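Long-range contacts in dihydrodipicolinate synthase (Bacillus anthracis, PDB 1XKY), which probably catalyses the condensation of pyruvate with aspartate semialdehyde that commits carbon to lysine biosynthesis through the diaminopimelate route: residues A[47-52]-A[83-88]; A[191-196]-A[209-214]; A[197-202]-A[213-218]. All coordinates share one frame; numbering follows the deposited sequence.

Contact 1 (A[47-52]-A[83-88]); sequences TTAIVV and PVIAGT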
loop_
_atom_site.group_PDB
_atom_site.type_symbol
_atom_site.label_atom_id
_atom_site.label_comp_id
_atom_site.label_asym_id
_atom_site.label_seq_id
_atom_site.Cartn_x
_atom_site.Cartn_y
_atom_site.Cartn_z
ATOM N N THR A 47 16.948 16.768 25.939
ATOM C CA THR A 47 15.477 16.854 25.837
ATOM C C THR A 47 14.989 18.257 26.207
ATOM O O THR A 47 15.341 18.781 27.270
ATOM C CB THR A 47 14.775 15.778 26.716
ATOM O OG1 THR A 47 14.998 14.477 26.155
ATOM C CG2 THR A 47 13.263 16.017 26.815
ATOM N N THR A 48 14.187 18.863 25.324
ATOM C CA THR A 48 13.707 20.244 25.506
ATOM C C THR A 48 12.222 20.341 25.886
ATOM O O THR A 48 11.722 21.426 26.176
ATOM C CB THR A 48 13.957 21.112 24.238
ATOM O OG1 THR A 48 13.206 20.609 23.121
ATOM C CG2 THR A 48 15.418 21.126 23.881
ATOM N N ALA A 49 11.527 19.209 25.857
ATOM C CA ALA A 49 10.122 19.119 26.243
ATOM C C ALA A 49 9.818 17.652 26.475
ATOM O O ALA A 49 10.391 16.789 25.807
ATOM C CB ALA A 49 9.204 19.692 25.157
ATOM N N ILE A 50 8.934 17.360 27.420
ATOM C CA ILE A 50 8.575 15.975 27.691
ATOM C C ILE A 50 7.108 15.708 27.380
ATOM O O ILE A 50 6.225 16.374 27.916
ATOM C CB ILE A 50 8.882 15.580 29.145
ATOM C CG1 ILE A 50 10.394 15.602 29.376
ATOM C CG2 ILE A 50 8.311 14.182 29.459
ATOM C CD1 ILE A 50 10.800 15.370 30.805
ATOM N N VAL A 51 6.868 14.724 26.510
ATOM C CA VAL A 51 5.519 14.211 26.278
ATOM C C VAL A 51 5.276 13.046 27.241
ATOM O O VAL A 51 5.992 12.041 27.214
ATOM C CB VAL A 51 5.289 13.752 24.815
ATOM C CG1 VAL A 51 3.823 13.415 24.603
ATOM C CG2 VAL A 51 5.730 14.825 23.839
ATOM N N VAL A 52 4.273 13.205 28.101
ATOM C CA VAL A 52 3.976 12.230 29.140
ATOM C C VAL A 52 2.725 11.438 28.799
ATOM O O VAL A 52 1.674 12.013 28.464
ATOM C CB VAL A 52 3.722 12.906 30.500
ATOM C CG1 VAL A 52 3.496 11.852 31.587
ATOM C CG2 VAL A 52 4.874 13.813 30.869
ATOM N N PRO A 83 8.770 22.279 29.112
ATOM C CA PRO A 83 7.329 22.023 29.045
ATOM C C PRO A 83 6.946 20.544 29.187
ATOM O O PRO A 83 7.634 19.672 28.663
ATOM C CB PRO A 83 6.938 22.543 27.654
ATOM C CG PRO A 83 8.014 23.463 27.270
ATOM C CD PRO A 83 9.262 22.919 27.883
ATOM N N VAL A 84 5.847 20.292 29.898
ATOM C CA VAL A 84 5.277 18.951 30.062
ATOM C C VAL A 84 4.010 18.866 29.214
ATOM O O VAL A 84 3.064 19.613 29.435
ATOM C CB VAL A 84 4.929 18.653 31.542
ATOM C CG1 VAL A 84 4.247 17.300 31.678
ATOM C CG2 VAL A 84 6.180 18.713 32.397
ATOM N N ILE A 85 4.014 17.962 28.234
ATOM C CA ILE A 85 2.880 17.760 27.332
ATOM C C ILE A 85 2.228 16.420 27.647
ATOM O O ILE A 85 2.878 15.379 27.545
ATOM C CB ILE A 85 3.337 17.761 25.848
ATOM C CG1 ILE A 85 4.093 19.049 25.509
ATOM C CG2 ILE A 85 2.143 17.580 24.923
ATOM C CD1 ILE A 85 5.101 18.892 24.384
ATOM N N ALA A 86 0.949 16.441 28.020
ATOM C CA ALA A 86 0.216 15.226 28.389
ATOM C C ALA A 86 -0.575 14.647 27.211
ATOM O O ALA A 86 -1.264 15.373 26.503
ATOM C CB ALA A 86 -0.720 15.512 29.541
ATOM N N GLY A 87 -0.493 13.335 27.030
ATOM C CA GLY A 87 -1.174 12.662 25.927
ATOM C C GLY A 87 -2.621 12.355 26.267
ATOM O O GLY A 87 -2.960 11.214 26.584
ATOM N N THR A 88 -3.482 13.364 26.168
ATOM C CA THR A 88 -4.847 13.252 26.693
ATOM C C THR A 88 -5.892 12.819 25.655
ATOM O O THR A 88 -7.001 12.397 26.018
ATOM C CB THR A 88 -5.299 14.572 27.337
ATOM O OG1 THR A 88 -5.280 15.614 26.360
ATOM C CG2 THR A 88 -4.405 14.946 28.502
#
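Ile50 and Val52 reach across to Pro83, Ile85 and Gly87 through a ladder of four backbone hydrogen bonds that joins two parallel strands. Ile50 N donates to Pro83 O and Ile85 N to Ile50 O (2.7 Å); then Val52 N donates to Ile85 O and Gly87 N to Val52 O. The bonds are straightest at Ile85 N (178° at the hydrogen) and most bent at Gly87 N, and the two strand segments run 20° from parallel. Proline suits the start of the ladder: having no N-H, it serves through its carbonyl, while Pro83 CD rests 3.3 Å from Thr48 O. C-H groups add weak contacts, among them Val51 CA with Ile85 O at 3.2 Å. At the far end Gly87 centres an inverse gamma turn, closed by a weak bond from Thr88 N to Ala86 O.

The apolar side chains divide between the two faces. Val51 and Ile85 point into the barrel, where both touch Met112. Ile85 holds CG1 anti to its carbonyl carbon (chi1 -56°), which helps bring Ile85 CD1 to Val51 CG2 (4.2 Å) and to Ala49 CB (4.3 Å). On the outer face Val52 CG2 meets Val84 CG1 at 3.6 Å, and Val52 and Ala86 pack under helix 64-78, the helix of this beta-alpha-beta unit. Branched residues suit the extended backbone and fill both faces, and Ala86, with only a methyl, touches Tyr71.

Backbone polarity is thus spent within the sheet of this TIM barrel, and the side chains that meet between these two strands do so as hydrocarbon alone.

Contact 2 (A[191-196]-A[209-214]); sequences DFAVYS and GAKGIV. With K (potassium ion), chain E.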
loop_
_atom_site.group_PDB
_atom_site.type_symbol
_atom_site.label_atom_id
_atom_site.label_comp_id
_atom_site.label_asym_id
_atom_site.label_seq_id
_atom_site.Cartn_x
_atom_site.Cartn_y
_atom_site.Cartn_z
ATOM N N ASP A 191 3.615 31.268 13.878
ATOM C CA ASP A 191 3.505 30.778 15.256
ATOM C C ASP A 191 2.862 29.384 15.359
ATOM O O ASP A 191 2.480 28.946 16.449
ATOM C CB ASP A 191 2.767 31.801 16.144
ATOM C CG ASP A 191 1.326 32.055 15.709
ATOM O OD1 ASP A 191 0.846 31.460 14.721
ATOM O OD2 ASP A 191 0.661 32.875 16.371
ATOM N N PHE A 192 2.740 28.695 14.227
ATOM C CA PHE A 192 2.338 27.297 14.224
ATOM C C PHE A 192 3.529 26.433 13.812
ATOM O O PHE A 192 4.056 26.587 12.712
ATOM C CB PHE A 192 1.154 27.066 13.289
ATOM C CG PHE A 192 0.609 25.666 13.346
ATOM C CD1 PHE A 192 -0.333 25.314 14.302
ATOM C CD2 PHE A 192 1.057 24.699 12.457
ATOM C CE1 PHE A 192 -0.826 24.025 14.370
ATOM C CE2 PHE A 192 0.564 23.400 12.513
ATOM C CZ PHE A 192 -0.384 23.065 13.472
ATOM N N ALA A 193 3.930 25.525 14.698
ATOM C CA ALA A 193 5.143 24.722 14.526
ATOM C C ALA A 193 4.865 23.283 14.065
ATOM O O ALA A 193 3.990 22.604 14.608
ATOM C CB ALA A 193 5.941 24.715 15.831
ATOM N N VAL A 194 5.626 22.827 13.064
ATOM C CA VAL A 194 5.586 21.445 12.610
ATOM C C VAL A 194 6.802 20.693 13.154
ATOM O O VAL A 194 7.942 21.096 12.921
ATOM C CB VAL A 194 5.561 21.358 11.063
ATOM C CG1 VAL A 194 5.673 19.898 10.586
ATOM C CG2 VAL A 194 4.287 22.001 10.523
ATOM N N TYR A 195 6.540 19.618 13.897
ATOM C CA TYR A 195 7.576 18.699 14.377
ATOM C C TYR A 195 7.527 17.410 13.584
ATOM O O TYR A 195 6.445 16.889 13.331
ATOM C CB TYR A 195 7.375 18.375 15.869
ATOM C CG TYR A 195 7.813 19.500 16.759
ATOM C CD1 TYR A 195 9.065 19.483 17.368
ATOM C CD2 TYR A 195 6.998 20.610 16.959
ATOM C CE1 TYR A 195 9.498 20.541 18.159
ATOM C CE2 TYR A 195 7.416 21.677 17.746
ATOM C CZ TYR A 195 8.662 21.641 18.347
ATOM O OH TYR A 195 9.056 22.700 19.128
ATOM N N SER A 196 8.690 16.871 13.212
ATOM C CA SER A 196 8.724 15.492 12.739
ATOM C C SER A 196 8.285 14.569 13.879
ATOM O O SER A 196 8.595 14.810 15.044
ATOM C CB SER A 196 10.109 15.090 12.238
ATOM O OG SER A 196 10.135 13.715 11.884
ATOM N N GLY A 209 11.749 23.222 6.933
ATOM C CA GLY A 209 11.219 24.217 7.866
ATOM C C GLY A 209 10.540 23.697 9.124
ATOM O O GLY A 209 9.929 24.473 9.859
ATOM N N ALA A 210 10.649 22.397 9.390
ATOM C CA ALA A 210 10.157 21.840 10.644
ATOM C C ALA A 210 10.965 22.419 11.814
ATOM O O ALA A 210 12.166 22.706 11.688
ATOM C CB ALA A 210 10.241 20.327 10.629
ATOM N N LYS A 211 10.309 22.603 12.950
ATOM C CA LYS A 211 10.985 23.186 14.108
ATOM C C LYS A 211 11.913 22.176 14.774
ATOM O O LYS A 211 12.933 22.549 15.371
ATOM C CB LYS A 211 9.973 23.727 15.120
ATOM C CG LYS A 211 10.630 24.596 16.219
ATOM C CD LYS A 211 9.601 25.412 16.965
ATOM C CE LYS A 211 10.229 26.198 18.101
ATOM N NZ LYS A 211 9.178 26.927 18.878
ATOM N N GLY A 212 11.556 20.902 14.678
ATOM C CA GLY A 212 12.293 19.858 15.361
ATOM C C GLY A 212 11.649 18.489 15.285
ATOM O O GLY A 212 10.990 18.145 14.298
ATOM N N ILE A 213 11.879 17.702 16.330
ATOM C CA ILE A 213 11.508 16.293 16.385
ATOM C C ILE A 213 10.845 16.008 17.718
ATOM O O ILE A 213 11.291 16.487 18.746
ATOM C CB ILE A 213 12.751 15.365 16.213
ATOM C CG1 ILE A 213 12.379 13.892 16.439
ATOM C CG2 ILE A 213 13.855 15.770 17.176
ATOM C CD1 ILE A 213 11.595 13.235 15.347
ATOM N N VAL A 214 9.776 15.232 17.676
ATOM C CA VAL A 214 9.304 14.503 18.832
ATOM C C VAL A 214 9.814 13.056 18.812
ATOM O O VAL A 214 9.425 12.276 17.972
ATOM C CB VAL A 214 7.772 14.578 18.951
ATOM C CG1 VAL A 214 7.267 13.879 20.207
ATOM C CG2 VAL A 214 7.304 16.017 18.878
HETATM K K K E . 4.093 27.855 9.721
HETATM O O HOH W 1 7.739 24.578 11.670
HETATM O O HOH W 2 7.610 24.943 19.868
HETATM O O HOH W 3 5.124 25.445 10.667
HETATM O O HOH W 4 6.945 28.552 10.827
HETATM O O HOH W 5 5.462 29.911 8.702
#
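Tyr195 and Lys211 run alongside each other, both heading in one direction, with the lysine's extended chain following the phenol. Lys211 CB sits 4.0 Å above one face of the Tyr195 ring, displaced from its centre, and Lys211 CD comes within 3.5 Å of Tyr195 OH. With CG anti to the backbone N (chi1 -169°), the lysine keeps its methylene groups against the tyrosine and also against Ala193 CB. The polar tips meet through one water, which donates to Tyr195 OH (2.8 Å) in the ring plane and accepts from Lys211 NZ (2.7 Å). Asp12 forms a salt bridge with NZ, and Tyr195 OH is hydrogen-bonded to Gly14 O.

Gly212 suits its place beside the ring, since a CB there would stand just 3.3 Å from Tyr195 CE1. Beyond it Ile213 N lies at the ring's edge, whereas the Val214 side chain stands roughly perpendicular to the tyrosine, its CG2 3.8 Å from Tyr195 CB. Backbone bonds run from Lys211 N to Val194 O, Ser196 N to Gly212 O, and Val214 N to Ser196 O; a water links Val194 N to Gly209 O.

Just before the strand, Phe192 O, a long 3.2 Å from a potassium ion, joins Ile185 O, Thr188 OG1, Ala189 O and three waters around it. Strand 193-196 also pairs with strand 168-173, Val194 packs on helix 178-187, and Ala210 and Ser196 touch helix 202-207, which completes a beta-alpha-beta unit of the barrel.

Contact 3 (A[197-202]-A[213-218]); sequences GDDGLT and IVSVAS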
loop_
_atom_site.group_PDB
_atom_site.type_symbol
_atom_site.label_atom_id
_atom_site.label_comp_id
_atom_site.label_asym_id
_atom_site.label_seq_id
_atom_site.Cartn_x
_atom_site.Cartn_y
_atom_site.Cartn_z
ATOM N N GLY A 197 7.519 13.544 13.525
ATOM C CA GLY A 197 7.150 12.474 14.444
ATOM C C GLY A 197 7.960 11.214 14.181
ATOM O O GLY A 197 7.694 10.174 14.778
ATOM N N ASP A 198 8.950 11.301 13.294
ATOM C CA ASP A 198 9.883 10.188 13.062
ATOM C C ASP A 198 11.336 10.644 13.163
ATOM O O ASP A 198 11.765 11.565 12.460
ATOM C CB ASP A 198 9.623 9.551 11.697
ATOM C CG ASP A 198 8.295 8.820 11.654
ATOM O OD1 ASP A 198 8.187 7.772 12.330
ATOM O OD2 ASP A 198 7.358 9.312 10.992
ATOM N N ASP A 199 12.091 9.968 14.026
ATOM C CA ASP A 199 13.479 10.323 14.302
ATOM C C ASP A 199 14.337 10.440 13.053
ATOM O O ASP A 199 15.073 11.417 12.890
ATOM C CB ASP A 199 14.095 9.298 15.264
ATOM C CG ASP A 199 13.725 9.572 16.697
ATOM O OD1 ASP A 199 14.055 10.681 17.168
ATOM O OD2 ASP A 199 13.109 8.699 17.347
ATOM N N GLY A 200 14.231 9.449 12.170
ATOM C CA GLY A 200 15.022 9.425 10.948
ATOM C C GLY A 200 14.785 10.633 10.052
ATOM O O GLY A 200 15.675 11.044 9.318
ATOM N N LEU A 201 13.581 11.192 10.097
ATOM C CA LEU A 201 13.249 12.356 9.287
ATOM C C LEU A 201 13.604 13.704 9.901
ATOM O O LEU A 201 13.327 14.731 9.289
ATOM C CB LEU A 201 11.759 12.346 8.928
ATOM C CG LEU A 201 11.342 11.185 8.025
ATOM C CD1 LEU A 201 9.899 11.373 7.555
ATOM C CD2 LEU A 201 12.283 11.040 6.837
ATOM N N THR A 202 14.210 13.721 11.087
ATOM C CA THR A 202 14.508 14.998 11.760
ATOM C C THR A 202 15.200 15.993 10.817
ATOM O O THR A 202 14.721 17.119 10.613
ATOM C CB THR A 202 15.394 14.789 13.004
ATOM O OG1 THR A 202 14.743 13.900 13.925
ATOM C CG2 THR A 202 15.684 16.123 13.691
ATOM N N ILE A 213 11.879 17.702 16.330
ATOM C CA ILE A 213 11.508 16.293 16.385
ATOM C C ILE A 213 10.845 16.008 17.718
ATOM O O ILE A 213 11.291 16.487 18.746
ATOM C CB ILE A 213 12.751 15.365 16.213
ATOM C CG1 ILE A 213 12.379 13.892 16.439
ATOM C CG2 ILE A 213 13.855 15.770 17.176
ATOM C CD1 ILE A 213 11.595 13.235 15.347
ATOM N N VAL A 214 9.776 15.232 17.676
ATOM C CA VAL A 214 9.304 14.503 18.832
ATOM C C VAL A 214 9.814 13.056 18.812
ATOM O O VAL A 214 9.425 12.276 17.972
ATOM C CB VAL A 214 7.772 14.578 18.951
ATOM C CG1 VAL A 214 7.267 13.879 20.207
ATOM C CG2 VAL A 214 7.304 16.017 18.878
ATOM N N SER A 215 10.725 12.749 19.732
ATOM C CA SER A 215 11.733 11.712 19.542
ATOM C C SER A 215 11.499 10.509 20.449
ATOM O O SER A 215 11.024 10.645 21.553
ATOM C CB SER A 215 13.146 12.262 19.775
ATOM O OG SER A 215 14.140 11.286 19.638
ATOM N N VAL A 216 11.869 9.343 19.950
ATOM C CA VAL A 216 12.081 8.173 20.770
ATOM C C VAL A 216 13.567 7.887 21.020
ATOM O O VAL A 216 13.959 7.564 22.120
ATOM C CB VAL A 216 11.372 6.950 20.158
ATOM C CG1 VAL A 216 11.785 5.680 20.818
ATOM C CG2 VAL A 216 9.871 7.136 20.216
ATOM N N ALA A 217 14.369 8.024 19.976
ATOM C CA ALA A 217 15.825 7.792 20.043
ATOM C C ALA A 217 16.567 8.672 21.045
ATOM O O ALA A 217 17.629 8.295 21.541
ATOM C CB ALA A 217 16.446 7.957 18.664
ATOM N N SER A 218 16.013 9.848 21.319
ATOM C CA SER A 218 16.547 10.763 22.324
ATOM C C SER A 218 16.700 10.137 23.718
ATOM O O SER A 218 17.443 10.656 24.535
ATOM C CB SER A 218 15.641 11.988 22.423
ATOM O OG SER A 218 14.336 11.578 22.773
HETATM O O HOH W 6 9.390 9.761 17.355
#
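Asp199 uses both carboxylate oxygens to grip the turn that follows strand 212-215. Its CG is anti to the carbonyl carbon (chi1 -81°), which sends the acid toward Ser215, Val216 and Ala217. Asp199 OD1 accepts from Ser215 OG (2.5 Å) on its syn lone pair. Asp199 OD2 takes two amides: Val216 N on the syn side (3.0 Å), and Ala217 N (3.0 Å) from above the carboxylate plane. Three bonds fix the group's rotation. Serine suits its position because the hydroxyl serves twice: anti to the backbone N (chi1 178°), Ser215 OG also accepts from Ser218 N, capping the helix that follows.

Thr202 turns OG1 back to donate to Asp199 O (2.7 Å), tying the 3-10 turn, and Thr202 OG1 also rests 3.4 Å from Ile213 CB. Ile213 ends with CD1 3.3 Å from Asp198 O. One water donates to both Gly197 O and Val214 O.

The loop between strand 193-196 and helix 202-207 is thereby fastened at the C-terminal mouth of the barrel, the end where TIM-barrel enzymes carry their active sites. Met225 of helix 218-234 and Leu247 and Thr251 of helix 237-253 pack on Asp199, and Leu201 meets Leu179 of a second subunit.

How the contacts relate
All three contacts are buried and belong to one TIM barrel. Contacts 1 and 2 each join adjacent parallel strands, the second with the third and the seventh with the eighth, yet the first is almost wholly hydrocarbon beyond its backbone, whereas contact 2 adds water and charge toward the N-terminal ends of its strands. Contact 3 shares Ile213 and Val214 with contact 2 but works at the C-terminal end of the eighth strand, where a carboxylate and hydroxyls replace the strand-to-strand ladder. Inside the barrel, past strand 16-19, which lies between their strands, Val51 CG2 touches Val214 CG1 (4.1 Å), linking contact 1 to the other two.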